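Long-range contacts in fructose-2,6-bisphosphatase TIGAR B (Danio rerio, PDB 3E9D), which probably hydrolyses fructose-2,6-bisphosphate to fructose 6-phosphate and phosphate, thereby restraining glycolysis and favouring the pentose phosphate pathway: residues A[21-27]-A[95-100]; A[86-92]-A[180-186]. Numbering follows the deposited sequence.

Contact 1: A[21-27]-A[95-100]; sequences LLQGQGI and AEGRPK
Two irregular loops, one following helix 15-18 and the other leading into helix 100-110, meet here at the side of a histidine phosphatase fold, and a single glutamate does much of the joining. At one end the chains run antiparallel for one bridge, with L21 and P99 as a non-hydrogen-bonded pair (CA to CA 4.3 Å). Next to this pair, L22 N donates to R98 O at 2.9 Å; one step on, G97 N donates to L22 O at 2.7 Å. The second of these bonds comes from inside a type II beta turn, A95 to R98, closed by R98 N to A95 O at 3.1 Å. Its third position is G97, whose phi of 83° suits glycine. E96, at the second, stretches its side chain out (chi1 and chi2 both t) into the bend at residues 24-27. There E96 OE2 accepts from G24 N (2.9 Å), G26 N (2.9 Å) and I27 N (2.8 Å), a case of one carboxylate bridging several backbone amides. A water accepts from Q25 N (2.9 Å) and donates weakly to E96 OE1 (2.8 Å). A side chain on G26 would collide with the carboxylate. Van der Waals contacts flank these bonds: I27 CD1 lies 3.5 Å from E96 CG and 3.6 Å from G97 CA, while L22 CD1 is 3.9 Å from A95 CB. Q23 points away, bonds T14 and lies about 4 Å, side chain to side chain, from H11, the phosphohistidine residue. L21 and I27 rest on Y16 of helix 15-18, and L22 and A95 on L103 of helix 100-110.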
loop_
_atom_site.group_PDB
_atom_site.type_symbol
_atom_site.label_atom_id
_atom_site.label_comp_id
_atom_site.label_asym_id
_atom_site.label_seq_id
_atom_site.Cartn_x
_atom_site.Cartn_y
_atom_site.Cartn_z
ATOM N N LEU A 21 -10.939 -17.604 2.932
ATOM C CA LEU A 21 -11.511 -17.624 1.585
ATOM C C LEU A 21 -10.876 -16.521 0.740
ATOM O O LEU A 21 -10.619 -15.443 1.245
ATOM C CB LEU A 21 -13.018 -17.411 1.650
ATOM C CG LEU A 21 -13.804 -18.330 2.588
ATOM C CD1 LEU A 21 -15.282 -17.967 2.554
ATOM C CD2 LEU A 21 -13.591 -19.773 2.170
ATOM N N LEU A 22 -10.631 -16.794 -0.544
ATOM C CA LEU A 22 -10.026 -15.798 -1.440
ATOM C C LEU A 22 -10.935 -14.611 -1.683
ATOM O O LEU A 22 -12.095 -14.772 -2.091
ATOM C CB LEU A 22 -9.651 -16.412 -2.782
ATOM C CG LEU A 22 -8.238 -16.926 -2.998
ATOM C CD1 LEU A 22 -8.184 -17.483 -4.398
ATOM C CD2 LEU A 22 -7.175 -15.815 -2.812
ATOM N N GLN A 23 -10.401 -13.417 -1.447
ATOM C CA GLN A 23 -11.190 -12.197 -1.609
ATOM C C GLN A 23 -10.570 -11.251 -2.642
ATOM O O GLN A 23 -9.524 -10.660 -2.390
ATOM C CB GLN A 23 -11.333 -11.499 -0.253
ATOM C CG GLN A 23 -12.671 -10.791 -0.070
ATOM C CD GLN A 23 -12.814 -10.152 1.301
ATOM O OE1 GLN A 23 -13.818 -9.533 1.580
ATOM N NE2 GLN A 23 -11.796 -10.257 2.127
ATOM N N GLY A 24 -11.208 -11.101 -3.797
ATOM C CA GLY A 24 -10.631 -10.318 -4.890
ATOM C C GLY A 24 -11.442 -9.078 -5.207
ATOM O O GLY A 24 -11.688 -8.256 -4.336
ATOM N N GLN A 25 -11.868 -8.950 -6.456
ATOM C CA GLN A 25 -12.547 -7.734 -6.917
ATOM C C GLN A 25 -14.049 -7.873 -6.964
ATOM O O GLN A 25 -14.747 -6.865 -7.095
ATOM C CB GLN A 25 -12.058 -7.340 -8.319
ATOM C CG GLN A 25 -10.567 -7.297 -8.459
ATOM C CD GLN A 25 -10.102 -6.849 -9.841
ATOM O OE1 GLN A 25 -10.898 -6.398 -10.655
ATOM N NE2 GLN A 25 -8.803 -6.947 -10.091
ATOM N N GLY A 26 -14.552 -9.102 -6.871
ATOM C CA GLY A 26 -15.964 -9.377 -7.115
ATOM C C GLY A 26 -16.852 -9.487 -5.896
ATOM O O GLY A 26 -18.031 -9.136 -5.949
ATOM N N ILE A 27 -16.294 -9.947 -4.782
ATOM C CA ILE A 27 -17.074 -10.047 -3.570
ATOM C C ILE A 27 -16.752 -8.860 -2.648
ATOM O O ILE A 27 -15.663 -8.777 -2.076
ATOM C CB ILE A 27 -16.846 -11.415 -2.900
ATOM C CG1 ILE A 27 -17.096 -12.525 -3.933
ATOM C CG2 ILE A 27 -17.801 -11.584 -1.730
ATOM C CD1 ILE A 27 -16.554 -13.876 -3.543
ATOM N N ALA A 95 -11.842 -18.513 -8.836
ATOM C CA ALA A 95 -11.311 -18.948 -7.537
ATOM C C ALA A 95 -11.816 -18.092 -6.374
ATOM O O ALA A 95 -11.702 -18.477 -5.209
ATOM C CB ALA A 95 -9.794 -18.964 -7.571
ATOM N N GLU A 96 -12.383 -16.933 -6.690
ATOM C CA GLU A 96 -12.788 -15.985 -5.658
ATOM C C GLU A 96 -13.918 -16.547 -4.804
ATOM O O GLU A 96 -14.879 -17.119 -5.328
ATOM C CB GLU A 96 -13.203 -14.650 -6.270
ATOM C CG GLU A 96 -13.467 -13.573 -5.223
ATOM C CD GLU A 96 -13.790 -12.205 -5.812
ATOM O OE1 GLU A 96 -14.022 -12.096 -7.038
ATOM O OE2 GLU A 96 -13.816 -11.237 -5.030
ATOM N N GLY A 97 -13.803 -16.387 -3.491
ATOM C CA GLY A 97 -14.810 -16.929 -2.575
ATOM C C GLY A 97 -14.619 -18.394 -2.230
ATOM O O GLY A 97 -15.362 -18.937 -1.420
ATOM N N ARG A 98 -13.632 -19.034 -2.847
ATOM C CA ARG A 98 -13.273 -20.414 -2.539
ATOM C C ARG A 98 -12.116 -20.396 -1.562
ATOM O O ARG A 98 -11.365 -19.435 -1.533
ATOM C CB ARG A 98 -12.816 -21.174 -3.793
ATOM C CG ARG A 98 -13.761 -21.160 -4.973
ATOM C CD ARG A 98 -14.915 -22.082 -4.754
ATOM N NE ARG A 98 -15.033 -23.042 -5.846
ATOM C CZ ARG A 98 -14.728 -24.334 -5.749
ATOM N NH1 ARG A 98 -14.283 -24.840 -4.602
ATOM N NH2 ARG A 98 -14.874 -25.129 -6.804
ATOM N N PRO A 99 -11.955 -21.476 -0.770
ATOM C CA PRO A 99 -10.816 -21.577 0.128
ATOM C C PRO A 99 -9.546 -21.296 -0.640
ATOM O O PRO A 99 -9.422 -21.735 -1.779
ATOM C CB PRO A 99 -10.845 -23.048 0.552
ATOM C CG PRO A 99 -12.275 -23.416 0.509
ATOM C CD PRO A 99 -12.870 -22.632 -0.638
ATOM N N LYS A 100 -8.630 -20.543 -0.042
ATOM C CA LYS A 100 -7.288 -20.351 -0.598
ATOM C C LYS A 100 -6.631 -21.695 -0.968
ATOM O O LYS A 100 -5.770 -21.760 -1.847
ATOM C CB LYS A 100 -6.401 -19.606 0.398
ATOM C CG LYS A 100 -6.742 -18.134 0.610
ATOM C CD LYS A 100 -5.929 -17.585 1.774
ATOM C CE LYS A 100 -6.039 -16.079 1.876
ATOM N NZ LYS A 100 -4.990 -15.412 1.072
HETATM O O HOH W 1 -11.557 -11.292 -8.100
#

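Contact 2: A[86-92]-A[180-186]; sequences LLRERGF and MVSHGAF. With PO4 (phosphate ion), chain C.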
loop_
_atom_site.group_PDB
_atom_site.type_symbol
_atom_site.label_atom_id
_atom_site.label_comp_id
_atom_site.label_asym_id
_atom_site.label_seq_id
_atom_site.Cartn_x
_atom_site.Cartn_y
_atom_site.Cartn_z
ATOM N N LEU A 86 -7.578 1.606 -9.419
ATOM C CA LEU A 86 -6.284 0.974 -9.685
ATOM C C LEU A 86 -5.701 0.293 -8.439
ATOM O O LEU A 86 -4.848 -0.591 -8.552
ATOM C CB LEU A 86 -5.275 1.982 -10.283
ATOM C CG LEU A 86 -5.482 2.480 -11.723
ATOM C CD1 LEU A 86 -4.577 3.722 -12.011
ATOM C CD2 LEU A 86 -5.188 1.350 -12.726
ATOM N N LEU A 87 -6.175 0.690 -7.254
ATOM C CA LEU A 87 -5.737 0.054 -5.999
ATOM C C LEU A 87 -6.501 -1.216 -5.570
ATOM O O LEU A 87 -6.249 -1.731 -4.467
ATOM C CB LEU A 87 -5.797 1.063 -4.840
ATOM C CG LEU A 87 -4.974 2.342 -4.997
ATOM C CD1 LEU A 87 -5.185 3.263 -3.781
ATOM C CD2 LEU A 87 -3.473 1.992 -5.163
ATOM N N ARG A 88 -7.445 -1.689 -6.389
ATOM C CA ARG A 88 -8.224 -2.890 -6.058
ATOM C C ARG A 88 -7.340 -4.117 -5.977
ATOM O O ARG A 88 -6.263 -4.179 -6.593
ATOM C CB ARG A 88 -9.377 -3.138 -7.053
ATOM C CG ARG A 88 -8.941 -3.518 -8.492
ATOM C CD ARG A 88 -10.142 -3.366 -9.483
ATOM N NE ARG A 88 -9.775 -3.757 -10.847
ATOM C CZ ARG A 88 -9.195 -2.960 -11.747
ATOM N NH1 ARG A 88 -8.878 -1.697 -11.451
ATOM N NH2 ARG A 88 -8.922 -3.432 -12.957
ATOM N N GLU A 89 -7.820 -5.098 -5.228
ATOM C CA GLU A 89 -7.113 -6.344 -5.042
ATOM C C GLU A 89 -6.924 -7.082 -6.380
ATOM O O GLU A 89 -7.719 -6.919 -7.303
ATOM C CB GLU A 89 -7.907 -7.229 -4.067
ATOM C CG GLU A 89 -7.253 -8.598 -3.740
ATOM C CD GLU A 89 -5.819 -8.469 -3.201
ATOM O OE1 GLU A 89 -4.977 -7.834 -3.876
ATOM O OE2 GLU A 89 -5.525 -9.007 -2.097
ATOM N N ARG A 90 -5.868 -7.891 -6.463
ATOM C CA ARG A 90 -5.705 -8.831 -7.551
ATOM C C ARG A 90 -6.996 -9.612 -7.814
ATOM O O ARG A 90 -7.636 -10.124 -6.881
ATOM C CB ARG A 90 -4.567 -9.799 -7.226
ATOM C CG ARG A 90 -4.333 -10.831 -8.312
ATOM C CD ARG A 90 -3.015 -11.567 -8.067
ATOM N NE ARG A 90 -2.748 -12.441 -9.199
ATOM C CZ ARG A 90 -1.774 -13.338 -9.242
ATOM N NH1 ARG A 90 -0.940 -13.482 -8.204
ATOM N NH2 ARG A 90 -1.638 -14.085 -10.330
ATOM N N GLY A 91 -7.386 -9.699 -9.087
ATOM C CA GLY A 91 -8.569 -10.482 -9.451
ATOM C C GLY A 91 -8.274 -11.969 -9.400
ATOM O O GLY A 91 -7.238 -12.415 -9.893
ATOM N N PHE A 92 -9.194 -12.742 -8.819
ATOM C CA PHE A 92 -9.022 -14.201 -8.734
ATOM C C PHE A 92 -10.054 -14.990 -9.536
ATOM O O PHE A 92 -10.077 -16.207 -9.452
ATOM C CB PHE A 92 -8.990 -14.669 -7.258
ATOM C CG PHE A 92 -7.792 -14.148 -6.502
ATOM C CD1 PHE A 92 -6.523 -14.644 -6.770
ATOM C CD2 PHE A 92 -7.929 -13.122 -5.580
ATOM C CE1 PHE A 92 -5.408 -14.137 -6.104
ATOM C CE2 PHE A 92 -6.806 -12.611 -4.900
ATOM C CZ PHE A 92 -5.564 -13.115 -5.161
ATOM N N MET A 180 -2.219 5.439 1.546
ATOM C CA MET A 180 -2.753 4.554 0.525
ATOM C C MET A 180 -3.347 3.376 1.285
ATOM O O MET A 180 -2.664 2.764 2.097
ATOM C CB MET A 180 -1.631 4.110 -0.438
ATOM C CG MET A 180 -1.985 2.964 -1.409
ATOM S SD MET A 180 -0.511 2.371 -2.341
ATOM C CE MET A 180 -0.931 0.638 -2.448
ATOM N N VAL A 181 -4.619 3.060 1.026
ATOM C CA VAL A 181 -5.271 1.922 1.695
ATOM C C VAL A 181 -5.703 0.924 0.623
ATOM O O VAL A 181 -6.446 1.275 -0.289
ATOM C CB VAL A 181 -6.437 2.359 2.635
ATOM C CG1 VAL A 181 -7.042 1.143 3.371
ATOM C CG2 VAL A 181 -5.914 3.365 3.678
ATOM N N SER A 182 -5.224 -0.311 0.743
ATOM C CA SER A 182 -5.359 -1.298 -0.315
ATOM C C SER A 182 -5.432 -2.742 0.232
ATOM O O SER A 182 -5.956 -2.989 1.330
ATOM C CB SER A 182 -4.207 -1.124 -1.343
ATOM O OG SER A 182 -4.393 -1.919 -2.517
ATOM N N HIS A 183 -4.907 -3.681 -0.548
ATOM C CA HIS A 183 -5.172 -5.090 -0.356
ATOM C C HIS A 183 -3.870 -5.902 -0.377
ATOM O O HIS A 183 -2.881 -5.465 -0.966
ATOM C CB HIS A 183 -6.117 -5.563 -1.455
ATOM C CG HIS A 183 -7.385 -4.778 -1.512
ATOM N ND1 HIS A 183 -8.508 -5.141 -0.805
ATOM C CD2 HIS A 183 -7.695 -3.627 -2.154
ATOM C CE1 HIS A 183 -9.462 -4.251 -1.017
ATOM N NE2 HIS A 183 -8.993 -3.324 -1.836
ATOM N N GLY A 184 -3.899 -7.079 0.246
ATOM C CA GLY A 184 -2.698 -7.840 0.532
ATOM C C GLY A 184 -1.898 -8.250 -0.688
ATOM O O GLY A 184 -0.701 -7.991 -0.755
ATOM N N ALA A 185 -2.550 -8.891 -1.652
ATOM C CA ALA A 185 -1.840 -9.352 -2.838
ATOM C C ALA A 185 -1.329 -8.164 -3.646
ATOM O O ALA A 185 -0.164 -8.140 -4.046
ATOM C CB ALA A 185 -2.699 -10.282 -3.685
ATOM N N PHE A 186 -2.189 -7.163 -3.848
ATOM C CA PHE A 186 -1.764 -5.931 -4.537
ATOM C C PHE A 186 -0.550 -5.247 -3.882
ATOM O O PHE A 186 0.412 -4.861 -4.573
ATOM C CB PHE A 186 -2.918 -4.935 -4.604
ATOM C CG PHE A 186 -2.583 -3.685 -5.358
ATOM C CD1 PHE A 186 -2.764 -3.626 -6.738
ATOM C CD2 PHE A 186 -2.092 -2.554 -4.685
ATOM C CE1 PHE A 186 -2.462 -2.448 -7.452
ATOM C CE2 PHE A 186 -1.779 -1.392 -5.387
ATOM C CZ PHE A 186 -1.971 -1.336 -6.774
HETATM P P PO4 C . -7.513 -8.773 0.612
HETATM O O1 PO4 C . -8.534 -7.905 -0.080
HETATM O O2 PO4 C . -6.355 -7.979 1.168
HETATM O O3 PO4 C . -8.145 -9.505 1.774
HETATM O O4 PO4 C . -7.000 -9.826 -0.347
#
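E89, the inferred proton donor/acceptor, is held by the first turn of helix 184-197. F186 N donates to E89 OE1 at 2.9 Å and A185 N to E89 OE2 at 3.0 Å, so the acid uses amides left without partners in the helix; R90 N adds a bond to E89 OE1 at 2.7 Å. The principle is general: a helix N-terminus offers free N-H groups to acceptors and anions. A phosphate ion, probably from the crystallisation liquor, occupies the histidine phosphatase active site: G184 N bonds its O2 (2.8 Å) and H183 ND1 its O1 (2.9 Å). E89 OE2 lies 2.4 Å from phosphate O4, so close that a proton probably lies between them. R10, N17 and R61 also bond the ion. H183, the N-cap residue and inferred transition-state stabilizer, is bonded through NE2 to S57, and its ring meets that of H11, which forms the phosphohistidine, with their planes at about 50°. E89 CB sits over one face of the H183 ring, a CH-pi contact 4.0 Å from the centroid. S182 OG, at the strand end, donates to L87 O at 2.7 Å. Around it, L87 CD2 touches M180 CE (4.0 Å) and F186 CE2 (3.8 Å), L87 CA lies over one face of the F186 ring, and A185 CB approaches R90 CB (4.0 Å) and the edge of F92 at CZ (4.3 Å). Strand 177-182, between strands 2-10 and 53-56, continues into helix 184-197; L87 packs on F55 and on F135 of helix 125-146, whose V128 meets R90 and F186.

Contact 2 lies near the middle of the molecule, joining a loop to the central sheet and a helix start, whereas contact 1 lies toward the surface and joins loop to loop. Both turn on a glutamate that accepts hydrogen bonds from backbone amides, but E96 bonds the amides of a bend, while E89, the inferred proton donor/acceptor, faces the phosphate in the active site. Residues 86-92 and 95-100 follow one another in the connection between strand 81-83 and helix 100-110, so both contacts draw on it. The contacts touch directly, since Q25 of contact 1 bonds E89 O and, weakly, R88 NE, and Q23 O packs on E89 CG, so segment 21-27 borders the active site.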